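Side-chain contacts in Blr3880 protein (Bradyrhizobium japonicum, PDB 2OOD), which probably catalyses the zinc-dependent hydrolytic deamination of guanine to xanthine and ammonia: residues 7-12 / 49-54; 102-107 / 169-174; 165-168 / 174-177. All coordinates share one frame; numbering follows the deposited sequence.

Contact 1: 7-12 / 49-54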
ATOM      1  N   GLY A   7      -2.272 -20.231  30.671  1.00 41.89           N
ATOM      2  CA  GLY A   7      -2.491 -20.980  29.452  1.00 42.57           C
ATOM      3  C   GLY A   7      -3.402 -20.258  28.480  1.00 43.90           C
ATOM      4  O   GLY A   7      -4.536 -19.902  28.817  1.00 43.79           O
ATOM      5  N   ILE A   8      -2.911 -20.045  27.263  1.00 42.91           N
ATOM      6  CA  ILE A   8      -3.693 -19.352  26.252  1.00 41.74           C
ATOM      7  C   ILE A   8      -4.427 -20.339  25.359  1.00 41.50           C
ATOM      8  O   ILE A   8      -3.837 -21.292  24.844  1.00 42.06           O
ATOM      9  CB  ILE A   8      -2.801 -18.436  25.380  1.00 41.03           C
ATOM     10  CG1 ILE A   8      -2.280 -17.264  26.216  1.00 40.62           C
ATOM     11  CG2 ILE A   8      -3.599 -17.895  24.208  1.00 41.14           C
ATOM     12  CD1 ILE A   8      -1.282 -17.650  27.265  1.00 40.77           C
ATOM     13  N   ARG A   9      -5.719 -20.101  25.178  1.00 41.00           N
ATOM     14  CA  ARG A   9      -6.537 -20.970  24.357  1.00 40.76           C
ATOM     15  C   ARG A   9      -7.176 -20.235  23.189  1.00 41.81           C
ATOM     16  O   ARG A   9      -7.563 -19.072  23.315  1.00 41.50           O
ATOM     17  CB  ARG A   9      -7.638 -21.597  25.204  1.00 40.09           C
ATOM     18  CG  ARG A   9      -8.598 -22.439  24.408  1.00 39.94           C
ATOM     19  CD  ARG A   9      -9.736 -22.930  25.264  1.00 40.80           C
ATOM     20  NE  ARG A   9     -10.607 -23.826  24.516  1.00 42.68           N
ATOM     21  CZ  ARG A   9     -11.519 -24.615  25.069  1.00 43.16           C
ATOM     22  NH1 ARG A   9     -11.681 -24.617  26.382  1.00 43.83           N
ATOM     23  NH2 ARG A   9     -12.261 -25.408  24.310  1.00 43.59           N
ATOM     24  N   GLY A  10      -7.297 -20.934  22.062  1.00 41.84           N
ATOM     25  CA  GLY A  10      -7.906 -20.357  20.877  1.00 41.20           C
ATOM     26  C   GLY A  10      -7.348 -20.973  19.607  1.00 41.71           C
ATOM     27  O   GLY A  10      -6.639 -21.984  19.656  1.00 41.30           O
ATOM     28  N   THR A  11      -7.678 -20.369  18.467  1.00 41.32           N
ATOM     29  CA  THR A  11      -7.191 -20.836  17.168  1.00 40.29           C
ATOM     30  C   THR A  11      -5.742 -20.368  16.922  1.00 39.99           C
ATOM     31  O   THR A  11      -5.458 -19.165  16.900  1.00 39.96           O
ATOM     32  CB  THR A  11      -8.076 -20.301  16.036  1.00 40.20           C
ATOM     33  OG1 THR A  11      -9.436 -20.678  16.279  1.00 40.47           O
ATOM     34  CG2 THR A  11      -7.627 -20.867  14.700  1.00 41.08           C
ATOM     35  N   PHE A  12      -4.839 -21.326  16.733  1.00 38.58           N
ATOM     36  CA  PHE A  12      -3.423 -21.044  16.512  1.00 38.51           C
ATOM     37  C   PHE A  12      -2.931 -21.400  15.104  1.00 38.77           C
ATOM     38  O   PHE A  12      -3.371 -22.387  14.511  1.00 38.95           O
ATOM     39  CB  PHE A  12      -2.582 -21.817  17.526  1.00 38.71           C
ATOM     40  CG  PHE A  12      -2.630 -21.258  18.911  1.00 38.61           C
ATOM     41  CD1 PHE A  12      -1.794 -20.213  19.275  1.00 39.25           C
ATOM     42  CD2 PHE A  12      -3.502 -21.780  19.862  1.00 39.26           C
ATOM     43  CE1 PHE A  12      -1.818 -19.691  20.576  1.00 39.49           C
ATOM     44  CE2 PHE A  12      -3.536 -21.265  21.168  1.00 39.65           C
ATOM     45  CZ  PHE A  12      -2.690 -20.219  21.519  1.00 39.30           C
ATOM     46  N   GLY A  49      -0.193 -27.488  21.863  1.00 39.45           N
ATOM     47  CA  GLY A  49      -0.853 -28.593  21.197  1.00 39.84           C
ATOM     48  C   GLY A  49      -2.356 -28.425  21.282  1.00 41.45           C
ATOM     49  O   GLY A  49      -2.830 -27.410  21.799  1.00 41.24           O
ATOM     50  N   PRO A  50      -3.139 -29.394  20.787  1.00 41.37           N
ATOM     51  CA  PRO A  50      -4.601 -29.290  20.840  1.00 42.71           C
ATOM     52  C   PRO A  50      -5.099 -29.113  22.272  1.00 43.70           C
ATOM     53  O   PRO A  50      -4.459 -29.575  23.223  1.00 43.98           O
ATOM     54  CB  PRO A  50      -5.067 -30.599  20.194  1.00 42.35           C
ATOM     55  CG  PRO A  50      -3.955 -31.551  20.538  1.00 42.63           C
ATOM     56  CD  PRO A  50      -2.721 -30.710  20.283  1.00 41.70           C
ATOM     57  N   TYR A  51      -6.241 -28.442  22.418  1.00 43.77           N
ATOM     58  CA  TYR A  51      -6.818 -28.159  23.731  1.00 44.22           C
ATOM     59  C   TYR A  51      -6.928 -29.328  24.727  1.00 45.01           C
ATOM     60  O   TYR A  51      -6.231 -29.351  25.749  1.00 44.61           O
ATOM     61  CB  TYR A  51      -8.191 -27.504  23.564  1.00 44.35           C
ATOM     62  CG  TYR A  51      -8.850 -27.229  24.888  1.00 45.48           C
ATOM     63  CD1 TYR A  51      -8.247 -26.404  25.829  1.00 44.71           C
ATOM     64  CD2 TYR A  51     -10.048 -27.837  25.225  1.00 45.64           C
ATOM     65  CE1 TYR A  51      -8.819 -26.196  27.079  1.00 45.69           C
ATOM     66  CE2 TYR A  51     -10.634 -27.637  26.475  1.00 46.01           C
ATOM     67  CZ  TYR A  51     -10.013 -26.817  27.403  1.00 46.20           C
ATOM     68  OH  TYR A  51     -10.585 -26.635  28.656  1.00 46.26           O
ATOM     69  N   GLU A  52      -7.813 -30.281  24.449  1.00 46.02           N
ATOM     70  CA  GLU A  52      -7.989 -31.430  25.334  1.00 46.28           C
ATOM     71  C   GLU A  52      -6.667 -32.007  25.841  1.00 45.63           C
ATOM     72  O   GLU A  52      -6.375 -31.953  27.034  1.00 45.29           O
ATOM     73  CB  GLU A  52      -8.771 -32.535  24.625  1.00 48.47           C
ATOM     74  CG  GLU A  52     -10.241 -32.223  24.404  1.00 54.37           C
ATOM     75  CD  GLU A  52     -10.915 -31.697  25.667  1.00 57.74           C
ATOM     76  OE1 GLU A  52     -10.415 -32.001  26.791  1.00 59.88           O
ATOM     77  OE2 GLU A  52     -11.955 -30.989  25.538  1.00 59.99           O
ATOM     78  N   LYS A  53      -5.863 -32.550  24.936  1.00 44.54           N
ATOM     79  CA  LYS A  53      -4.591 -33.153  25.327  1.00 45.84           C
ATOM     80  C   LYS A  53      -3.733 -32.280  26.243  1.00 46.27           C
ATOM     81  O   LYS A  53      -3.099 -32.779  27.184  1.00 46.51           O
ATOM     82  CB  LYS A  53      -3.777 -33.535  24.084  1.00 47.16           C
ATOM     83  CG  LYS A  53      -2.391 -34.086  24.393  1.00 48.70           C
ATOM     84  CD  LYS A  53      -1.645 -34.429  23.098  1.00 52.05           C
ATOM     85  CE  LYS A  53      -0.265 -35.056  23.373  1.00 54.51           C
ATOM     86  NZ  LYS A  53       0.644 -34.182  24.205  1.00 56.52           N
ATOM     87  N   ILE A  54      -3.712 -30.980  25.979  1.00 44.50           N
ATOM     88  CA  ILE A  54      -2.906 -30.085  26.795  1.00 44.16           C
ATOM     89  C   ILE A  54      -3.599 -29.726  28.105  1.00 44.31           C
ATOM     90  O   ILE A  54      -2.965 -29.721  29.169  1.00 44.18           O
ATOM     91  CB  ILE A  54      -2.559 -28.800  26.021  1.00 43.24           C
ATOM     92  CG1 ILE A  54      -1.877 -29.179  24.711  1.00 41.98           C
ATOM     93  CG2 ILE A  54      -1.621 -27.923  26.842  1.00 39.79           C
ATOM     94  CD1 ILE A  54      -0.593 -29.946  24.925  1.00 42.57           C
TER
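The guanidinium of Arg9 lies flat over one face of the Tyr51 ring, a cation-pi stack that ties a strand to a short helix in the small beta domain beside the TIM barrel of this amidohydrolase. The two planes are only 19° apart, so the charged group and the aromatic ring meet face against face. Arg9 CZ stands 3.4 Å from the centroid of the Tyr51 ring and just 8° off its normal, which puts the centre of the cation almost directly above the ring centre. NH1 lies over the hydroxyl-bearing end of the ring, by CZ and CE2, and NH2 over CD2.

Arg9 carries CG anti to its backbone N (chi1 176°) and stays extended as far as NE. The chain runs out beside the tyrosine, the two backbones standing 7.2 Å apart at Arg9 CA and Tyr51 CA, and the two groups meet beyond them. Tyr51, directly after the N-cap residue Pro50 of helix 51-57, has its CG likewise anti and sends its ring out on the same side as the arginine.

The stack leaves the rim of the guanidinium available for charge pairing: NE forms a salt bridge with Asp35, which probably fixes the rotation of the group above the ring. The carboxylate of Glu52 adds an opposite charge nearby without touching, its OE2 5.7 Å from Arg9 NH2. One bond before NE, the methylene CD of Arg9 adds an off-centre CH-pi contact, 4.2 Å from the Tyr51 centroid.

Contact 2: 102-107 / 169-174; sequences SIYPEE and RNAPAE
Tyr104 projects from helix 95-107 onto Ala171 and Pro172, and its phenol shows how one aromatic side chain can combine apolar and polar contacts along its length. The methyl of Ala171 sits over one face of the ring in a CH-pi contact, its CB 4.2 Å from the centroid of Tyr104 and 22° off the ring normal. It is displaced toward the hydroxyl end, where CB lies 4.0 Å from Tyr104 CZ. Pro172 takes the root of the same side chain: its CD approaches obliquely to 3.6 Å from Tyr104 CD1, and the pyrrolidine crosses the tyrosine at about a right angle. Tyr104 holds CG anti to its carbonyl carbon (chi1 -63°), which directs the ring from the helix toward these two residues.

The polar link runs through water. Water 1 lies in the plane of the Tyr104 ring, 2.7 Å from OH, and donates a hydrogen bond to the backbone O of Asn170, also at 2.7 Å. The hydroxyl is thereby joined indirectly to a loop carbonyl, while the Asn170 side chain turns to the backbone O of Phe209.

Within the helix, Pro105 brings no N-H, and a kink follows; Ile103 O accepts from both Glu106 N and Glu107 N. The contact thus lays the C-terminal turn of helix 95-107, which also supplies the guanine-pocket residues Trp98 and Leu99, against the loop that leads from barrel strand 160-166 to helix 179-193.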
ATOM      1  N   SER A 102      15.116  15.547   4.842  1.00 42.20           N
ATOM      2  CA  SER A 102      14.141  15.217   5.879  1.00 41.28           C
ATOM      3  C   SER A 102      14.537  14.363   7.084  1.00 40.14           C
ATOM      4  O   SER A 102      13.897  14.435   8.135  1.00 40.04           O
ATOM      5  CB  SER A 102      12.942  14.555   5.209  1.00 41.33           C
ATOM      6  OG  SER A 102      12.618  15.224   4.006  1.00 42.65           O
ATOM      7  N   ILE A 103      15.580  13.562   6.952  1.00 38.85           N
ATOM      8  CA  ILE A 103      15.956  12.676   8.038  1.00 38.21           C
ATOM      9  C   ILE A 103      16.942  13.214   9.076  1.00 38.81           C
ATOM     10  O   ILE A 103      16.656  13.201  10.266  1.00 38.33           O
ATOM     11  CB  ILE A 103      16.449  11.318   7.448  1.00 37.17           C
ATOM     12  CG1 ILE A 103      15.247  10.397   7.209  1.00 37.36           C
ATOM     13  CG2 ILE A 103      17.415  10.632   8.397  1.00 37.22           C
ATOM     14  CD1 ILE A 103      14.009  11.085   6.659  1.00 37.83           C
ATOM     15  N   TYR A 104      18.094  13.699   8.637  1.00 40.05           N
ATOM     16  CA  TYR A 104      19.091  14.200   9.572  1.00 40.14           C
ATOM     17  C   TYR A 104      18.582  15.335  10.464  1.00 39.36           C
ATOM     18  O   TYR A 104      18.838  15.341  11.669  1.00 39.99           O
ATOM     19  CB  TYR A 104      20.355  14.610   8.808  1.00 40.49           C
ATOM     20  CG  TYR A 104      21.027  13.443   8.098  1.00 41.91           C
ATOM     21  CD1 TYR A 104      21.484  13.563   6.788  1.00 42.11           C
ATOM     22  CD2 TYR A 104      21.214  12.221   8.744  1.00 42.33           C
ATOM     23  CE1 TYR A 104      22.112  12.496   6.139  1.00 42.55           C
ATOM     24  CE2 TYR A 104      21.841  11.143   8.105  1.00 42.38           C
ATOM     25  CZ  TYR A 104      22.290  11.285   6.801  1.00 43.11           C
ATOM     26  OH  TYR A 104      22.920  10.219   6.162  1.00 43.36           O
ATOM     27  N   PRO A 105      17.860  16.312   9.898  1.00 39.50           N
ATOM     28  CA  PRO A 105      17.388  17.375  10.789  1.00 39.68           C
ATOM     29  C   PRO A 105      16.493  16.888  11.932  1.00 40.02           C
ATOM     30  O   PRO A 105      16.363  17.570  12.947  1.00 41.42           O
ATOM     31  CB  PRO A 105      16.680  18.352   9.840  1.00 39.68           C
ATOM     32  CG  PRO A 105      16.381  17.538   8.620  1.00 40.68           C
ATOM     33  CD  PRO A 105      17.584  16.639   8.491  1.00 39.80           C
ATOM     34  N   GLU A 106      15.895  15.707  11.781  1.00 39.46           N
ATOM     35  CA  GLU A 106      15.019  15.141  12.815  1.00 37.93           C
ATOM     36  C   GLU A 106      15.777  14.227  13.766  1.00 37.06           C
ATOM     37  O   GLU A 106      15.576  14.276  14.974  1.00 37.54           O
ATOM     38  CB  GLU A 106      13.877  14.355  12.162  1.00 38.48           C
ATOM     39  CG  GLU A 106      13.029  13.501  13.102  1.00 38.09           C
ATOM     40  CD  GLU A 106      12.143  14.314  14.036  1.00 39.14           C
ATOM     41  OE1 GLU A 106      11.839  15.486  13.712  1.00 39.06           O
ATOM     42  OE2 GLU A 106      11.738  13.767  15.090  1.00 38.34           O
ATOM     43  N   GLU A 107      16.651  13.392  13.216  1.00 36.89           N
ATOM     44  CA  GLU A 107      17.432  12.463  14.021  1.00 37.11           C
ATOM     45  C   GLU A 107      18.377  13.172  14.979  1.00 38.47           C
ATOM     46  O   GLU A 107      18.757  12.627  16.019  1.00 38.81           O
ATOM     47  CB  GLU A 107      18.226  11.521  13.117  1.00 35.07           C
ATOM     48  CG  GLU A 107      17.350  10.532  12.382  1.00 35.24           C
ATOM     49  CD  GLU A 107      18.128   9.388  11.787  1.00 34.99           C
ATOM     50  OE1 GLU A 107      19.139   8.973  12.389  1.00 34.91           O
ATOM     51  OE2 GLU A 107      17.718   8.887  10.726  1.00 34.27           O
ATOM     52  N   ARG A 169      30.943  10.077   6.933  1.00 46.45           N
ATOM     53  CA  ARG A 169      30.960  11.023   5.816  1.00 44.48           C
ATOM     54  C   ARG A 169      29.549  11.321   5.321  1.00 43.46           C
ATOM     55  O   ARG A 169      28.568  10.737   5.787  1.00 43.36           O
ATOM     56  CB  ARG A 169      31.720  10.432   4.626  1.00 45.55           C
ATOM     57  CG  ARG A 169      32.961   9.632   4.943  1.00 46.58           C
ATOM     58  CD  ARG A 169      33.341   8.788   3.729  1.00 49.76           C
ATOM     59  NE  ARG A 169      34.765   8.442   3.717  1.00 53.57           N
ATOM     60  CZ  ARG A 169      35.360   7.656   2.811  1.00 55.02           C
ATOM     61  NH1 ARG A 169      34.665   7.106   1.812  1.00 55.89           N
ATOM     62  NH2 ARG A 169      36.667   7.423   2.903  1.00 55.90           N
ATOM     63  N   ASN A 170      29.473  12.221   4.348  1.00 42.36           N
ATOM     64  CA  ASN A 170      28.221  12.591   3.706  1.00 42.50           C
ATOM     65  C   ASN A 170      27.014  12.903   4.593  1.00 41.76           C
ATOM     66  O   ASN A 170      25.885  12.522   4.267  1.00 41.96           O
ATOM     67  CB  ASN A 170      27.843  11.502   2.692  1.00 44.34           C
ATOM     68  CG  ASN A 170      28.838  11.406   1.539  1.00 46.08           C
ATOM     69  OD1 ASN A 170      29.157  12.414   0.906  1.00 47.57           O
ATOM     70  ND2 ASN A 170      29.322  10.195   1.257  1.00 46.47           N
ATOM     71  N   ALA A 171      27.243  13.604   5.699  1.00 39.85           N
ATOM     72  CA  ALA A 171      26.160  13.989   6.604  1.00 39.73           C
ATOM     73  C   ALA A 171      26.577  15.261   7.334  1.00 39.82           C
ATOM     74  O   ALA A 171      27.763  15.553   7.439  1.00 38.50           O
ATOM     75  CB  ALA A 171      25.881  12.879   7.601  1.00 38.89           C
ATOM     76  N   PRO A 172      25.606  16.035   7.852  1.00 40.59           N
ATOM     77  CA  PRO A 172      25.945  17.274   8.567  1.00 39.83           C
ATOM     78  C   PRO A 172      27.071  17.071   9.586  1.00 41.53           C
ATOM     79  O   PRO A 172      27.219  15.986  10.164  1.00 41.78           O
ATOM     80  CB  PRO A 172      24.624  17.662   9.222  1.00 39.05           C
ATOM     81  CG  PRO A 172      23.613  17.176   8.229  1.00 38.62           C
ATOM     82  CD  PRO A 172      24.151  15.803   7.867  1.00 39.03           C
ATOM     83  N   ALA A 173      27.866  18.114   9.801  1.00 42.68           N
ATOM     84  CA  ALA A 173      28.981  18.030  10.738  1.00 43.49           C
ATOM     85  C   ALA A 173      28.507  17.839  12.178  1.00 44.80           C
ATOM     86  O   ALA A 173      29.141  17.113  12.956  1.00 44.69           O
ATOM     87  CB  ALA A 173      29.845  19.282  10.631  1.00 42.83           C
ATOM     88  N   GLU A 174      27.397  18.486  12.535  1.00 44.32           N
ATOM     89  CA  GLU A 174      26.870  18.366  13.893  1.00 45.37           C
ATOM     90  C   GLU A 174      26.236  17.002  14.145  1.00 44.80           C
ATOM     91  O   GLU A 174      25.973  16.635  15.297  1.00 44.76           O
ATOM     92  CB  GLU A 174      25.839  19.468  14.191  1.00 47.90           C
ATOM     93  CG  GLU A 174      24.639  19.487  13.263  1.00 52.11           C
ATOM     94  CD  GLU A 174      24.881  20.328  12.004  1.00 54.63           C
ATOM     95  OE1 GLU A 174      26.053  20.378  11.521  1.00 55.88           O
ATOM     96  OE2 GLU A 174      23.889  20.925  11.502  1.00 55.66           O
TER
HETATM   97  O   HOH W   1      23.849  10.812   3.709  1.00 36.69           O

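Contact 3: 165-168 / 174-177; sequences TGID and EFID
The Phe175 ring receives the Ile167 CG2 methyl obliquely, at 3.6 Å from CE2, with the two side chains crossing at about a right angle; the same ring also meets that of Tyr104, their planes at about 40°. With CG trans to the amide nitrogen (chi1 -175°), Phe175 brings the CD2-CE2 side of its ring to the isoleucine. The other branch of Ile167 is met by Ile176, Ile167 CG1 to Ile176 CG2 at 4.0 Å, while Ile176 CD1 rests 3.9 Å from Asp168 O. An alanine here would lack these outer carbons of Ile176, which would probably open a gap beside Ile167 CG1 and leave the Asp168 carbonyl less covered.

Backbone bonds close the loop. Asp177 N donates to Ile167 O at 3.3 Å. Beside it, water 2 accepts from Ile167 N and donates to Asp177 O, so both backbone polar groups of Ile167, N and O, are tied to Asp177, one directly and one through solvent. The Asp177 carboxylate itself turns to Asn181.

This is a folded beta-alpha loop at the C-terminal end of a TIM-barrel strand, the end where amidohydrolases carry their active site; Ile167 also packs on the guanine-pocket residue Phe207.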
ATOM      1  N   THR A 165      24.378   3.912  15.903  1.00 37.41           N
ATOM      2  CA  THR A 165      24.497   3.979  14.450  1.00 38.20           C
ATOM      3  C   THR A 165      25.550   4.992  14.004  1.00 38.70           C
ATOM      4  O   THR A 165      25.257   6.178  13.872  1.00 38.96           O
ATOM      5  CB  THR A 165      23.142   4.353  13.825  1.00 37.46           C
ATOM      6  OG1 THR A 165      22.168   3.367  14.188  1.00 36.43           O
ATOM      7  CG2 THR A 165      23.252   4.427  12.315  1.00 37.73           C
ATOM      8  N   GLY A 166      26.771   4.518  13.764  1.00 39.27           N
ATOM      9  CA  GLY A 166      27.851   5.403  13.351  1.00 40.26           C
ATOM     10  C   GLY A 166      27.733   5.954  11.939  1.00 41.57           C
ATOM     11  O   GLY A 166      27.383   5.230  11.009  1.00 42.42           O
ATOM     12  N   ILE A 167      28.019   7.242  11.780  1.00 41.34           N
ATOM     13  CA  ILE A 167      27.959   7.900  10.480  1.00 42.22           C
ATOM     14  C   ILE A 167      29.191   8.800  10.423  1.00 44.11           C
ATOM     15  O   ILE A 167      29.395   9.670  11.276  1.00 43.90           O
ATOM     16  CB  ILE A 167      26.648   8.718  10.313  1.00 42.52           C
ATOM     17  CG1 ILE A 167      26.635   9.435   8.964  1.00 40.88           C
ATOM     18  CG2 ILE A 167      26.493   9.706  11.442  1.00 43.13           C
ATOM     19  CD1 ILE A 167      26.345   8.525   7.803  1.00 40.77           C
ATOM     20  N   ASP A 168      30.003   8.577   9.396  1.00 47.20           N
ATOM     21  CA  ASP A 168      31.283   9.266   9.209  1.00 47.35           C
ATOM     22  C   ASP A 168      31.344  10.391   8.164  1.00 46.51           C
ATOM     23  O   ASP A 168      31.770  11.504   8.469  1.00 46.49           O
ATOM     24  CB  ASP A 168      32.329   8.199   8.860  1.00 48.47           C
ATOM     25  CG  ASP A 168      33.659   8.481   9.474  1.00 49.74           C
ATOM     26  OD1 ASP A 168      34.537   7.583   9.460  1.00 49.90           O
ATOM     27  OD2 ASP A 168      33.819   9.611   9.970  1.00 51.36           O
ATOM     28  N   GLU A 174      27.397  18.486  12.535  1.00 44.32           N
ATOM     29  CA  GLU A 174      26.870  18.366  13.893  1.00 45.37           C
ATOM     30  C   GLU A 174      26.236  17.002  14.145  1.00 44.80           C
ATOM     31  O   GLU A 174      25.973  16.635  15.297  1.00 44.76           O
ATOM     32  CB  GLU A 174      25.839  19.468  14.191  1.00 47.90           C
ATOM     33  CG  GLU A 174      24.639  19.487  13.263  1.00 52.11           C
ATOM     34  CD  GLU A 174      24.881  20.328  12.004  1.00 54.63           C
ATOM     35  OE1 GLU A 174      26.053  20.378  11.521  1.00 55.88           O
ATOM     36  OE2 GLU A 174      23.889  20.925  11.502  1.00 55.66           O
ATOM     37  N   PHE A 175      25.995  16.250  13.072  1.00 44.17           N
ATOM     38  CA  PHE A 175      25.394  14.929  13.196  1.00 43.12           C
ATOM     39  C   PHE A 175      26.396  13.781  13.138  1.00 42.10           C
ATOM     40  O   PHE A 175      26.200  12.760  13.785  1.00 42.31           O
ATOM     41  CB  PHE A 175      24.335  14.706  12.111  1.00 43.36           C
ATOM     42  CG  PHE A 175      23.588  13.406  12.259  1.00 44.23           C
ATOM     43  CD1 PHE A 175      22.675  13.227  13.297  1.00 44.15           C
ATOM     44  CD2 PHE A 175      23.819  12.345  11.383  1.00 44.55           C
ATOM     45  CE1 PHE A 175      22.000  12.001  13.464  1.00 43.99           C
ATOM     46  CE2 PHE A 175      23.147  11.113  11.543  1.00 44.38           C
ATOM     47  CZ  PHE A 175      22.240  10.946  12.585  1.00 43.73           C
ATOM     48  N   ILE A 176      27.455  13.921  12.353  1.00 42.05           N
ATOM     49  CA  ILE A 176      28.429  12.838  12.264  1.00 42.89           C
ATOM     50  C   ILE A 176      29.309  12.819  13.508  1.00 42.65           C
ATOM     51  O   ILE A 176      29.367  13.796  14.252  1.00 42.55           O
ATOM     52  CB  ILE A 176      29.323  12.961  10.986  1.00 44.28           C
ATOM     53  CG1 ILE A 176      30.125  14.262  10.999  1.00 45.11           C
ATOM     54  CG2 ILE A 176      28.462  12.908   9.738  1.00 44.62           C
ATOM     55  CD1 ILE A 176      31.578  14.059  11.385  1.00 46.79           C
ATOM     56  N   ASP A 177      29.971  11.699  13.757  1.00 42.27           N
ATOM     57  CA  ASP A 177      30.843  11.613  14.911  1.00 42.03           C
ATOM     58  C   ASP A 177      32.035  10.717  14.638  1.00 41.88           C
ATOM     59  O   ASP A 177      31.936   9.686  13.980  1.00 42.40           O
ATOM     60  CB  ASP A 177      30.075  11.121  16.148  1.00 44.36           C
ATOM     61  CG  ASP A 177      30.868  11.311  17.460  1.00 45.76           C
ATOM     62  OD1 ASP A 177      31.891  12.046  17.457  1.00 45.65           O
ATOM     63  OD2 ASP A 177      30.455  10.734  18.499  1.00 46.74           O
TER
HETATM   64  O   HOH W   2      29.508   7.957  14.276  1.00 47.52           O

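Contacts 2 and 3 adjoin, whereas contact 1 stands apart. The centres of contacts 2 and 3 are 8 Å apart; they share Glu174 and touch directly, with Ala171 CB 3.4 Å from Ile176 CG2 and Tyr104 CD2 3.6 Å from Phe175 CE2. Helix 95-107 and the loop after strand 160-166 therefore pack together close to the substrate: the side chains of Tyr104 and Ile167 come to about 5 and 7 Å of bound guanine, and the zinc ion is about 10 and 11 Å from them. Contact 1 lies across the chain's centre, its own centre about 50 Å from each of the other two, in the beta domain away from the active site.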